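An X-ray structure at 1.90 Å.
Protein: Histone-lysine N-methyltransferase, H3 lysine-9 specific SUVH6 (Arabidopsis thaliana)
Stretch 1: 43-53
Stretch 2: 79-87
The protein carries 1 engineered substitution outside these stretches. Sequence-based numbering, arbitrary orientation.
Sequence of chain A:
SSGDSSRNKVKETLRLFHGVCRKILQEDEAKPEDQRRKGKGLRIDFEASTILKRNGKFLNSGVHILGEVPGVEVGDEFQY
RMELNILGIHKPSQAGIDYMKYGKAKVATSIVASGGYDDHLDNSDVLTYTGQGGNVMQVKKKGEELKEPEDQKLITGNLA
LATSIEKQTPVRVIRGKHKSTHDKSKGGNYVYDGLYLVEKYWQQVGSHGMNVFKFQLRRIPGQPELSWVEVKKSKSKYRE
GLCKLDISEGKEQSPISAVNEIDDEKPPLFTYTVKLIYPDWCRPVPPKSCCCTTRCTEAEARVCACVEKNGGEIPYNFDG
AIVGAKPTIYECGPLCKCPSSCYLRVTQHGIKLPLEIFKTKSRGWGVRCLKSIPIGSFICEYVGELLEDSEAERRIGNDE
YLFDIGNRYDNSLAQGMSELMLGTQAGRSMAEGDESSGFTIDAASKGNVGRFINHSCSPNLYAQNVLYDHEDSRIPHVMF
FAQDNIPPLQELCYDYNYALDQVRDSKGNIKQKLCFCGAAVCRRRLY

Stretch 1 43-53: RIDFEASTILK
Stretch 2 (79-87) QYRMELNIL

No direct hydrogen bond joins these two stretches; the one polar link is a water. It donates to D45 OD2 at 2.6 Å and accepts from M82 N at 3.1 Å, so it ties a carboxylate to a backbone amide near the start of the second helix. The helix that starts at I44 and the helix through M82 and I86 run nearly parallel, 12° apart, with axes 10.2 Å apart at closest approach. D45 and M82 set the register, with CA atoms 6.9 Å apart. Phi/psi is near -65/-40 through the first helix and near -60/-35 from M82 to I86. R43 (-125/88) is the N-cap of the first helix, and Y80 (-112/142) is extended.

D45, S49 and L52 point toward the second stretch, about one helical turn apart. Y80, M82 and I86 point back.

D45 is buried, with chi1 p. Its CB lies over one face of the Y80 ring, 3.7 Å from the ring centroid and 19° off the normal, a CH-pi contact. Its carboxylate also holds R43 in a salt bridge, D45 OD2 to R43 NH2 at 2.6 Å, so the buried charge is matched. Y80 has chi1 m and chi2 -82°. I44, p and t, points sideways but brings I44 CD1 to 3.6 Å from Y80 OH.

S49, chi1 m, turns its hydroxyl back to its own helix: S49 OG donates to D45 O at 2.7 Å. Selenomethionine M82 (m, -94°, p) packs against this small side chain, with S49 OG 3.3 Å from M82 SE. I86, m and t, reaches S49 OG with I86 CD1 at 3.9 Å.

Further along, L52 (chi1 -95°, chi2 p) meets I86 in a looser apolar contact, L52 CD2 to I86 CG2 at 4.3 Å. Both are buried. The contact buries 374 Å² in all, counting both sides.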

ATOM      1  N   ARG A  43      -5.030   1.167 -22.007  1.00 37.06           N
ATOM      2  CA  ARG A  43      -5.471   1.826 -20.786  1.00 33.09           C
ATOM      3  C   ARG A  43      -5.918   0.790 -19.767  1.00 25.99           C
ATOM      4  O   ARG A  43      -7.095   0.447 -19.711  1.00 25.99           O
ATOM      5  CB  ARG A  43      -6.607   2.800 -21.087  1.00 33.83           C
ATOM      6  CG  ARG A  43      -6.184   4.024 -21.872  1.00 45.17           C
ATOM      7  CD  ARG A  43      -6.874   5.262 -21.325  1.00 56.15           C
ATOM      8  NE  ARG A  43      -6.435   5.552 -19.962  1.00 60.58           N
ATOM      9  CZ  ARG A  43      -7.025   6.425 -19.154  1.00 61.88           C
ATOM     10  NH1 ARG A  43      -8.089   7.101 -19.566  1.00 64.79           N
ATOM     11  NH2 ARG A  43      -6.551   6.624 -17.931  1.00 60.23           N
ATOM     12  N   ILE A  44      -4.982   0.294 -18.962  1.00 21.38           N
ATOM     13  CA  ILE A  44      -5.301  -0.800 -18.059  1.00 22.32           C
ATOM     14  C   ILE A  44      -6.325  -0.376 -17.006  1.00 18.72           C
ATOM     15  O   ILE A  44      -7.122  -1.195 -16.563  1.00 18.49           O
ATOM     16  CB  ILE A  44      -4.035  -1.378 -17.363  1.00 28.45           C
ATOM     17  CG1 ILE A  44      -3.397  -0.360 -16.419  1.00 27.85           C
ATOM     18  CG2 ILE A  44      -3.028  -1.876 -18.406  1.00 28.26           C
ATOM     19  CD1 ILE A  44      -2.109  -0.857 -15.767  1.00 25.79           C
ATOM     20  N   ASP A  45      -6.321   0.898 -16.628  1.00 20.24           N
ATOM     21  CA  ASP A  45      -7.290   1.380 -15.642  1.00 22.28           C
ATOM     22  C   ASP A  45      -8.698   1.395 -16.236  1.00 21.50           C
ATOM     23  O   ASP A  45      -9.669   1.030 -15.574  1.00 20.19           O
ATOM     24  CB  ASP A  45      -6.908   2.775 -15.125  1.00 24.33           C
ATOM     25  CG  ASP A  45      -6.748   3.800 -16.238  1.00 30.50           C
ATOM     26  OD1 ASP A  45      -6.249   3.439 -17.327  1.00 33.68           O
ATOM     27  OD2 ASP A  45      -7.119   4.974 -16.016  1.00 24.39           O
ATOM     28  N   PHE A  46      -8.799   1.807 -17.496  1.00 21.76           N
ATOM     29  CA  PHE A  46     -10.075   1.819 -18.197  1.00 23.58           C
ATOM     30  C   PHE A  46     -10.631   0.399 -18.365  1.00 24.65           C
ATOM     31  O   PHE A  46     -11.815   0.143 -18.104  1.00 25.72           O
ATOM     32  CB  PHE A  46      -9.915   2.489 -19.559  1.00 25.72           C
ATOM     33  CG  PHE A  46     -11.212   2.830 -20.223  1.00 32.54           C
ATOM     34  CD1 PHE A  46     -11.779   4.081 -20.056  1.00 38.03           C
ATOM     35  CD2 PHE A  46     -11.863   1.904 -21.027  1.00 36.77           C
ATOM     36  CE1 PHE A  46     -12.974   4.405 -20.674  1.00 40.99           C
ATOM     37  CE2 PHE A  46     -13.059   2.220 -21.647  1.00 37.91           C
ATOM     38  CZ  PHE A  46     -13.613   3.471 -21.473  1.00 40.12           C
ATOM     39  N   GLU A  47      -9.772  -0.521 -18.796  1.00 22.86           N
ATOM     40  CA  GLU A  47     -10.175  -1.908 -19.015  1.00 22.68           C
ATOM     41  C   GLU A  47     -10.580  -2.594 -17.712  1.00 20.79           C
ATOM     42  O   GLU A  47     -11.603  -3.302 -17.661  1.00 21.23           O
ATOM     43  CB  GLU A  47      -9.051  -2.686 -19.709  1.00 26.17           C
ATOM     44  CG  GLU A  47      -8.724  -2.159 -21.100  1.00 33.64           C
ATOM     45  CD  GLU A  47      -7.798  -3.070 -21.885  1.00 43.48           C
ATOM     46  OE1 GLU A  47      -7.396  -4.130 -21.358  1.00 42.52           O
ATOM     47  OE2 GLU A  47      -7.476  -2.722 -23.042  1.00 50.76           O
ATOM     48  N   ALA A  48      -9.788  -2.371 -16.663  1.00 17.87           N
ATOM     49  CA  ALA A  48     -10.096  -2.909 -15.346  1.00 17.86           C
ATOM     50  C   ALA A  48     -11.418  -2.356 -14.836  1.00 19.31           C
ATOM     51  O   ALA A  48     -12.228  -3.091 -14.260  1.00 21.10           O
ATOM     52  CB  ALA A  48      -8.968  -2.593 -14.352  1.00 21.36           C
ATOM     53  N   SER A  49     -11.626  -1.057 -15.045  1.00 20.49           N
ATOM     54  CA  SER A  49     -12.874  -0.415 -14.643  1.00 21.92           C
ATOM     55  C   SER A  49     -14.059  -1.066 -15.341  1.00 22.39           C
ATOM     56  O   SER A  49     -15.081  -1.327 -14.713  1.00 20.59           O
ATOM     57  CB  SER A  49     -12.852   1.091 -14.948  1.00 24.81           C
ATOM     58  OG  SER A  49     -11.866   1.762 -14.181  1.00 25.67           O
ATOM     59  N   THR A  50     -13.925  -1.311 -16.643  1.00 24.38           N
ATOM     60  CA  THR A  50     -15.003  -1.940 -17.399  1.00 26.76           C
ATOM     61  C   THR A  50     -15.316  -3.324 -16.843  1.00 25.23           C
ATOM     62  O   THR A  50     -16.490  -3.684 -16.665  1.00 21.70           O
ATOM     63  CB  THR A  50     -14.655  -2.054 -18.897  1.00 30.93           C
ATOM     64  OG1 THR A  50     -14.590  -0.741 -19.467  1.00 34.23           O
ATOM     65  CG2 THR A  50     -15.710  -2.863 -19.630  1.00 41.76           C
ATOM     66  N   ILE A  51     -14.263  -4.087 -16.547  1.00 20.40           N
ATOM     67  CA  ILE A  51     -14.440  -5.437 -16.008  1.00 23.68           C
ATOM     68  C   ILE A  51     -15.157  -5.421 -14.654  1.00 22.07           C
ATOM     69  O   ILE A  51     -16.100  -6.186 -14.430  1.00 20.60           O
ATOM     70  CB  ILE A  51     -13.085  -6.167 -15.886  1.00 21.51           C
ATOM     71  CG1 ILE A  51     -12.537  -6.465 -17.291  1.00 24.09           C
ATOM     72  CG2 ILE A  51     -13.233  -7.461 -15.104  1.00 19.53           C
ATOM     73  CD1 ILE A  51     -11.084  -6.882 -17.306  1.00 22.56           C
ATOM     74  N   LEU A  52     -14.739  -4.529 -13.764  1.00 20.95           N
ATOM     75  CA  LEU A  52     -15.390  -4.420 -12.461  1.00 16.28           C
ATOM     76  C   LEU A  52     -16.842  -3.948 -12.588  1.00 17.12           C
ATOM     77  O   LEU A  52     -17.722  -4.405 -11.858  1.00 17.25           O
ATOM     78  CB  LEU A  52     -14.601  -3.475 -11.546  1.00 15.05           C
ATOM     79  CG  LEU A  52     -13.586  -4.125 -10.601  1.00 14.04           C
ATOM     80  CD1 LEU A  52     -12.362  -4.673 -11.325  1.00 16.87           C
ATOM     81  CD2 LEU A  52     -13.173  -3.145  -9.514  1.00 14.88           C
ATOM     82  N   LYS A  53     -17.085  -3.033 -13.516  1.00 17.77           N
ATOM     83  CA  LYS A  53     -18.435  -2.533 -13.761  1.00 23.81           C
ATOM     84  C   LYS A  53     -19.380  -3.651 -14.215  1.00 22.54           C
ATOM     85  O   LYS A  53     -20.475  -3.815 -13.667  1.00 20.44           O
ATOM     86  CB  LYS A  53     -18.404  -1.414 -14.807  1.00 26.15           C
ATOM     87  CG  LYS A  53     -19.771  -0.979 -15.300  1.00 32.59           C
ATOM     88  CD  LYS A  53     -20.582  -0.339 -14.189  1.00 36.10           C
ATOM     89  CE  LYS A  53     -20.681   1.162 -14.381  1.00 41.18           C
ATOM     90  NZ  LYS A  53     -21.465   1.809 -13.292  1.00 43.87           N
ATOM     91  N   GLN A  79      -4.263   5.701  -7.050  1.00 12.41           N
ATOM     92  CA  GLN A  79      -3.361   5.892  -8.184  1.00 13.14           C
ATOM     93  C   GLN A  79      -4.104   6.494  -9.373  1.00 18.64           C
ATOM     94  O   GLN A  79      -3.617   7.419 -10.035  1.00 15.04           O
ATOM     95  CB  GLN A  79      -2.717   4.571  -8.603  1.00 14.50           C
ATOM     96  CG  GLN A  79      -1.701   4.736  -9.735  1.00 21.30           C
ATOM     97  CD  GLN A  79      -1.141   3.416 -10.218  1.00 20.45           C
ATOM     98  OE1 GLN A  79      -1.183   2.417  -9.504  1.00 17.65           O
ATOM     99  NE2 GLN A  79      -0.617   3.402 -11.439  1.00 17.16           N
ATOM    100  N   TYR A  80      -5.294   5.968  -9.633  1.00 14.09           N
ATOM    101  CA  TYR A  80      -6.066   6.371 -10.797  1.00 15.95           C
ATOM    102  C   TYR A  80      -7.321   7.145 -10.422  1.00 17.91           C
ATOM    103  O   TYR A  80      -7.995   6.824  -9.439  1.00 14.57           O
ATOM    104  CB  TYR A  80      -6.461   5.149 -11.617  1.00 14.56           C
ATOM    105  CG  TYR A  80      -5.308   4.347 -12.175  1.00 15.79           C
ATOM    106  CD1 TYR A  80      -4.672   4.736 -13.345  1.00 16.06           C
ATOM    107  CD2 TYR A  80      -4.889   3.167 -11.560  1.00 16.82           C
ATOM    108  CE1 TYR A  80      -3.639   3.994 -13.875  1.00 16.83           C
ATOM    109  CE2 TYR A  80      -3.846   2.421 -12.088  1.00 16.68           C
ATOM    110  CZ  TYR A  80      -3.232   2.840 -13.245  1.00 20.69           C
ATOM    111  OH  TYR A  80      -2.205   2.110 -13.790  1.00 26.19           O
ATOM    112  N   ARG A  81      -7.640   8.152 -11.226  1.00 14.33           N
ATOM    113  CA  ARG A  81      -8.880   8.893 -11.066  1.00 18.28           C
ATOM    114  C   ARG A  81     -10.083   7.956 -11.120  1.00 15.46           C
ATOM    115  O   ARG A  81     -11.082   8.182 -10.434  1.00 17.38           O
ATOM    116  CB  ARG A  81      -8.997   9.972 -12.148  1.00 23.93           C
ATOM    117  CG  ARG A  81      -9.245  11.378 -11.622  1.00 32.58           C
ATOM    118  CD  ARG A  81      -9.564  12.313 -12.776  1.00 43.57           C
ATOM    119  NE  ARG A  81      -9.855  13.679 -12.352  1.00 44.52           N
ATOM    120  CZ  ARG A  81      -8.946  14.647 -12.287  1.00 42.99           C
ATOM    121  NH1 ARG A  81      -7.682  14.400 -12.611  1.00 38.20           N
ATOM    122  NH2 ARG A  81      -9.301  15.862 -11.895  1.00 48.75           N
HETATM  123  N   MSE A  82      -9.979   6.901 -11.928  1.00 14.75           N
HETATM  124  CA  MSE A  82     -11.053   5.909 -12.057  1.00 14.94           C
HETATM  125  C   MSE A  82     -11.426   5.234 -10.731  1.00 14.40           C
HETATM  126  O   MSE A  82     -12.569   4.785 -10.554  1.00 15.60           O
HETATM  127  CB  MSE A  82     -10.663   4.840 -13.083  1.00 19.21           C
HETATM  128  CG  MSE A  82     -10.847   5.283 -14.533  1.00 35.60           C
HETATM  129 SE   MSE A  82     -12.562   4.753 -15.272  0.55 58.98          SE
HETATM  130  CE  MSE A  82     -13.625   6.255 -14.660  1.00 17.56           C
ATOM    131  N   GLU A  83     -10.474   5.152  -9.803  1.00 13.44           N
ATOM    132  CA  GLU A  83     -10.755   4.577  -8.487  1.00 12.80           C
ATOM    133  C   GLU A  83     -11.817   5.408  -7.770  1.00 12.71           C
ATOM    134  O   GLU A  83     -12.645   4.874  -7.038  1.00 12.62           O
ATOM    135  CB  GLU A  83      -9.483   4.491  -7.637  1.00 14.43           C
ATOM    136  CG  GLU A  83      -8.412   3.546  -8.182  1.00 14.74           C
ATOM    137  CD  GLU A  83      -7.149   3.543  -7.323  1.00 18.14           C
ATOM    138  OE1 GLU A  83      -7.245   3.283  -6.103  1.00 18.58           O
ATOM    139  OE2 GLU A  83      -6.055   3.805  -7.862  1.00 20.80           O
ATOM    140  N   LEU A  84     -11.792   6.720  -7.994  1.00 13.03           N
ATOM    141  CA  LEU A  84     -12.774   7.620  -7.390  1.00 15.66           C
ATOM    142  C   LEU A  84     -14.176   7.316  -7.909  1.00 13.72           C
ATOM    143  O   LEU A  84     -15.161   7.412  -7.166  1.00 13.99           O
ATOM    144  CB  LEU A  84     -12.409   9.081  -7.667  1.00 13.24           C
ATOM    145  CG  LEU A  84     -11.001   9.513  -7.253  1.00 15.04           C
ATOM    146  CD1 LEU A  84     -10.774  10.987  -7.603  1.00 16.88           C
ATOM    147  CD2 LEU A  84     -10.762   9.255  -5.772  1.00 12.32           C
ATOM    148  N   ASN A  85     -14.270   6.940  -9.183  1.00 14.15           N
ATOM    149  CA  ASN A  85     -15.568   6.587  -9.756  1.00 16.33           C
ATOM    150  C   ASN A  85     -16.035   5.216  -9.284  1.00 14.92           C
ATOM    151  O   ASN A  85     -17.222   5.004  -9.022  1.00 15.41           O
ATOM    152  CB  ASN A  85     -15.520   6.620 -11.284  1.00 21.39           C
ATOM    153  CG  ASN A  85     -16.873   6.315 -11.920  1.00 37.33           C
ATOM    154  OD1 ASN A  85     -17.847   7.052 -11.738  1.00 38.96           O
ATOM    155  ND2 ASN A  85     -16.936   5.226 -12.673  1.00 48.54           N
ATOM    156  N   ILE A  86     -15.098   4.285  -9.168  1.00 14.89           N
ATOM    157  CA  ILE A  86     -15.437   2.936  -8.726  1.00 17.21           C
ATOM    158  C   ILE A  86     -16.064   2.950  -7.329  1.00 16.67           C
ATOM    159  O   ILE A  86     -17.007   2.199  -7.048  1.00 15.69           O
ATOM    160  CB  ILE A  86     -14.195   2.024  -8.753  1.00 20.14           C
ATOM    161  CG1 ILE A  86     -13.798   1.758 -10.203  1.00 17.57           C
ATOM    162  CG2 ILE A  86     -14.473   0.707  -8.042  1.00 24.86           C
ATOM    163  CD1 ILE A  86     -12.403   1.198 -10.376  1.00 17.14           C
ATOM    164  N   LEU A  87     -15.569   3.847  -6.481  1.00 13.96           N
ATOM    165  CA  LEU A  87     -16.044   3.969  -5.101  1.00 16.06           C
ATOM    166  C   LEU A  87     -17.194   4.960  -4.931  1.00 13.89           C
ATOM    167  O   LEU A  87     -17.806   5.031  -3.861  1.00 14.02           O
ATOM    168  CB  LEU A  87     -14.888   4.385  -4.187  1.00 12.59           C
ATOM    169  CG  LEU A  87     -13.698   3.433  -4.076  1.00 16.25           C
ATOM    170  CD1 LEU A  87     -12.657   3.981  -3.082  1.00 15.81           C
ATOM    171  CD2 LEU A  87     -14.177   2.053  -3.665  1.00 18.80           C
TER
HETATM  172  O   HOH W   1      -8.039   6.764 -14.310  1.00 21.63           O